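Local coordinates for protein Ispd/ispf bifunctional enzyme (Campylobacter jejuni, PDB 1W55) that catalyses two steps of isoprenoid precursor synthesis, transferring the cytidylyl group of CTP to 2-C-methyl-D-erythritol 4-phosphate and converting 4-diphosphocytidyl-2-C-methyl-D-erythritol 2-phosphate to the cyclic diphosphate with release of CMP, at the interface of chains A and B. Residues are numbered along the deposited sequence; one frame, centred on the assembly and turned at random. Chains: chain A/B, Ispd/ispf bifunctional enzyme.

The interface of chains A and B. Residues chain A 126, 128-130, 144; chain B 142-144.
The hydroxyl OG1 of A:Thr130, which lies 3.8 Å from the methyl CD2 of B:Leu144 across the interface, is turned back into its own chain and hydrogen-bonds the carbonyl O of A:Asp128 at 3.1 Å. The C=O...OG1 angle is 141°, and the hydroxyl is tilted 36° out of the plane of the carbonyl group, approaching O from above it. This bond ties the side chain of A:Thr130 to the loop residue two places earlier and should restrict its rotation. The residues belong to the IspD cytidylyltransferase part of the bifunctional enzyme, where strand 130-132 of chain A meets strand 142-145 of chain B. A:Thr130 and B:Leu144 form an antiparallel beta bridge, a point of contact between the two strands within a two-fold symmetric interface; its twin has the chains exchanged. The patch joins the IspD regions of two subunits and so may contribute to the hexameric assembly. Close backbone packing is seen where CA of A:Thr130 lies 3.4 Å from the carbonyl O of B:Lys143.

B:Leu144 has 70 Å² of its surface hidden by chain A, against 28 Å² of A:Thr130 hidden by chain B. Its CG stands anti to its carbonyl carbon (chi1 -56°), and the branch carries CD2 toward A:Val126, whose CG1 it meets tip to tip at 3.6 Å. The leucine runs beside A:Thr130, the two side chains pointing the same way, whereas A:Asp128 comes at about a right angle: its carboxylate OD2 is 4.0 Å from CB of B:Leu144.

On the other branch of A:Thr130, CG2 is anti to the backbone N and reaches CG2 of B:Ile142 at 4.1 Å, the side chains at a slant to one another. The same methyl also faces the backbone carbonyl of B:Lys143, with CG2 of A:Thr130 4.0 Å from its O. The symmetry-related leucines come near each other more loosely, with CD1 of A:Leu144 4.4 Å from CD1 of B:Leu144.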
ATOM      1  N   VAL A 126     -29.169  13.557 -11.467  1.00 40.98           N
ATOM      2  CA  VAL A 126     -29.118  12.231 -12.062  1.00 40.83           C
ATOM      3  C   VAL A 126     -28.959  12.342 -13.585  1.00 41.28           C
ATOM      4  O   VAL A 126     -29.709  13.073 -14.238  1.00 41.15           O
ATOM      5  CB  VAL A 126     -30.411  11.426 -11.731  1.00 41.02           C
ATOM      6  CG1 VAL A 126     -30.403  10.066 -12.413  1.00 40.51           C
ATOM      7  CG2 VAL A 126     -30.574  11.263 -10.223  1.00 38.96           C
ATOM      8  N   ASP A 128     -28.663   9.348 -15.468  1.00 38.87           N
ATOM      9  CA  ASP A 128     -29.280   8.144 -16.003  1.00 38.46           C
ATOM     10  C   ASP A 128     -30.728   8.392 -16.438  1.00 37.62           C
ATOM     11  O   ASP A 128     -31.449   9.197 -15.828  1.00 35.42           O
ATOM     12  CB  ASP A 128     -29.275   7.033 -14.950  1.00 38.10           C
ATOM     13  CG  ASP A 128     -27.870   6.585 -14.556  1.00 42.25           C
ATOM     14  OD1 ASP A 128     -26.946   6.584 -15.412  1.00 40.62           O
ATOM     15  OD2 ASP A 128     -27.610   6.195 -13.394  1.00 42.92           O
ATOM     16  N   THR A 129     -31.137   7.683 -17.489  1.00 36.94           N
ATOM     17  CA  THR A 129     -32.544   7.443 -17.772  1.00 37.22           C
ATOM     18  C   THR A 129     -33.244   7.008 -16.480  1.00 39.21           C
ATOM     19  O   THR A 129     -32.784   6.084 -15.782  1.00 39.89           O
ATOM     20  CB  THR A 129     -32.675   6.341 -18.833  1.00 37.60           C
ATOM     21  OG1 THR A 129     -31.997   6.751 -20.024  1.00 36.08           O
ATOM     22  CG2 THR A 129     -34.141   6.153 -19.281  1.00 35.46           C
ATOM     23  N   THR A 130     -34.347   7.687 -16.174  1.00 39.70           N
ATOM     24  CA  THR A 130     -35.109   7.501 -14.950  1.00 39.65           C
ATOM     25  C   THR A 130     -36.513   7.037 -15.294  1.00 41.90           C
ATOM     26  O   THR A 130     -37.251   7.735 -16.011  1.00 42.43           O
ATOM     27  CB  THR A 130     -35.195   8.828 -14.169  1.00 40.53           C
ATOM     28  OG1 THR A 130     -33.879   9.303 -13.866  1.00 39.81           O
ATOM     29  CG2 THR A 130     -35.834   8.616 -12.778  1.00 38.31           C
ATOM     30  N   LEU A 144     -32.089  13.762  -6.103  1.00 37.48           N
ATOM     31  CA  LEU A 144     -31.987  12.779  -5.023  1.00 36.85           C
ATOM     32  C   LEU A 144     -31.532  13.517  -3.780  1.00 37.51           C
ATOM     33  O   LEU A 144     -30.474  14.156  -3.780  1.00 39.62           O
ATOM     34  CB  LEU A 144     -31.021  11.639  -5.357  1.00 36.43           C
ATOM     35  CG  LEU A 144     -31.285  10.834  -6.635  1.00 36.26           C
ATOM     36  CD1 LEU A 144     -30.221   9.758  -6.808  1.00 35.75           C
ATOM     37  CD2 LEU A 144     -32.690  10.222  -6.698  1.00 34.04           C
TER
ATOM     38  N   ILE B 142     -39.025   4.159  -8.438  1.00 38.90           N
ATOM     39  CA  ILE B 142     -37.990   4.719  -9.302  1.00 37.59           C
ATOM     40  C   ILE B 142     -36.995   3.649  -9.715  1.00 37.40           C
ATOM     41  O   ILE B 142     -36.572   2.848  -8.883  1.00 39.27           O
ATOM     42  CB  ILE B 142     -37.269   5.884  -8.588  1.00 37.08           C
ATOM     43  CG1 ILE B 142     -38.242   7.052  -8.339  1.00 38.20           C
ATOM     44  CG2 ILE B 142     -36.015   6.321  -9.359  1.00 35.20           C
ATOM     45  CD1 ILE B 142     -38.551   7.925  -9.566  1.00 40.86           C
ATOM     46  N   LYS B 143     -36.630   3.648 -10.998  1.00 37.83           N
ATOM     47  CA  LYS B 143     -35.469   2.905 -11.504  1.00 38.45           C
ATOM     48  C   LYS B 143     -34.486   3.868 -12.171  1.00 38.26           C
ATOM     49  O   LYS B 143     -34.892   4.684 -13.007  1.00 38.23           O
ATOM     50  CB  LYS B 143     -35.894   1.871 -12.550  1.00 37.44           C
ATOM     51  CG  LYS B 143     -36.343   0.551 -11.994  1.00 41.56           C
ATOM     52  CD  LYS B 143     -36.476  -0.488 -13.099  1.00 42.62           C
ATOM     53  CE  LYS B 143     -37.290  -1.685 -12.631  1.00 49.08           C
ATOM     54  NZ  LYS B 143     -38.731  -1.357 -12.397  1.00 47.41           N
ATOM     55  N   LEU B 144     -33.204   3.770 -11.816  1.00 37.48           N
ATOM     56  CA  LEU B 144     -32.151   4.442 -12.580  1.00 36.85           C
ATOM     57  C   LEU B 144     -31.564   3.424 -13.537  1.00 37.51           C
ATOM     58  O   LEU B 144     -31.077   2.371 -13.112  1.00 39.62           O
ATOM     59  CB  LEU B 144     -31.060   5.030 -11.681  1.00 36.43           C
ATOM     60  CG  LEU B 144     -31.491   6.022 -10.594  1.00 36.26           C
ATOM     61  CD1 LEU B 144     -30.279   6.486  -9.797  1.00 35.75           C
ATOM     62  CD2 LEU B 144     -32.278   7.223 -11.133  1.00 34.04           C
TER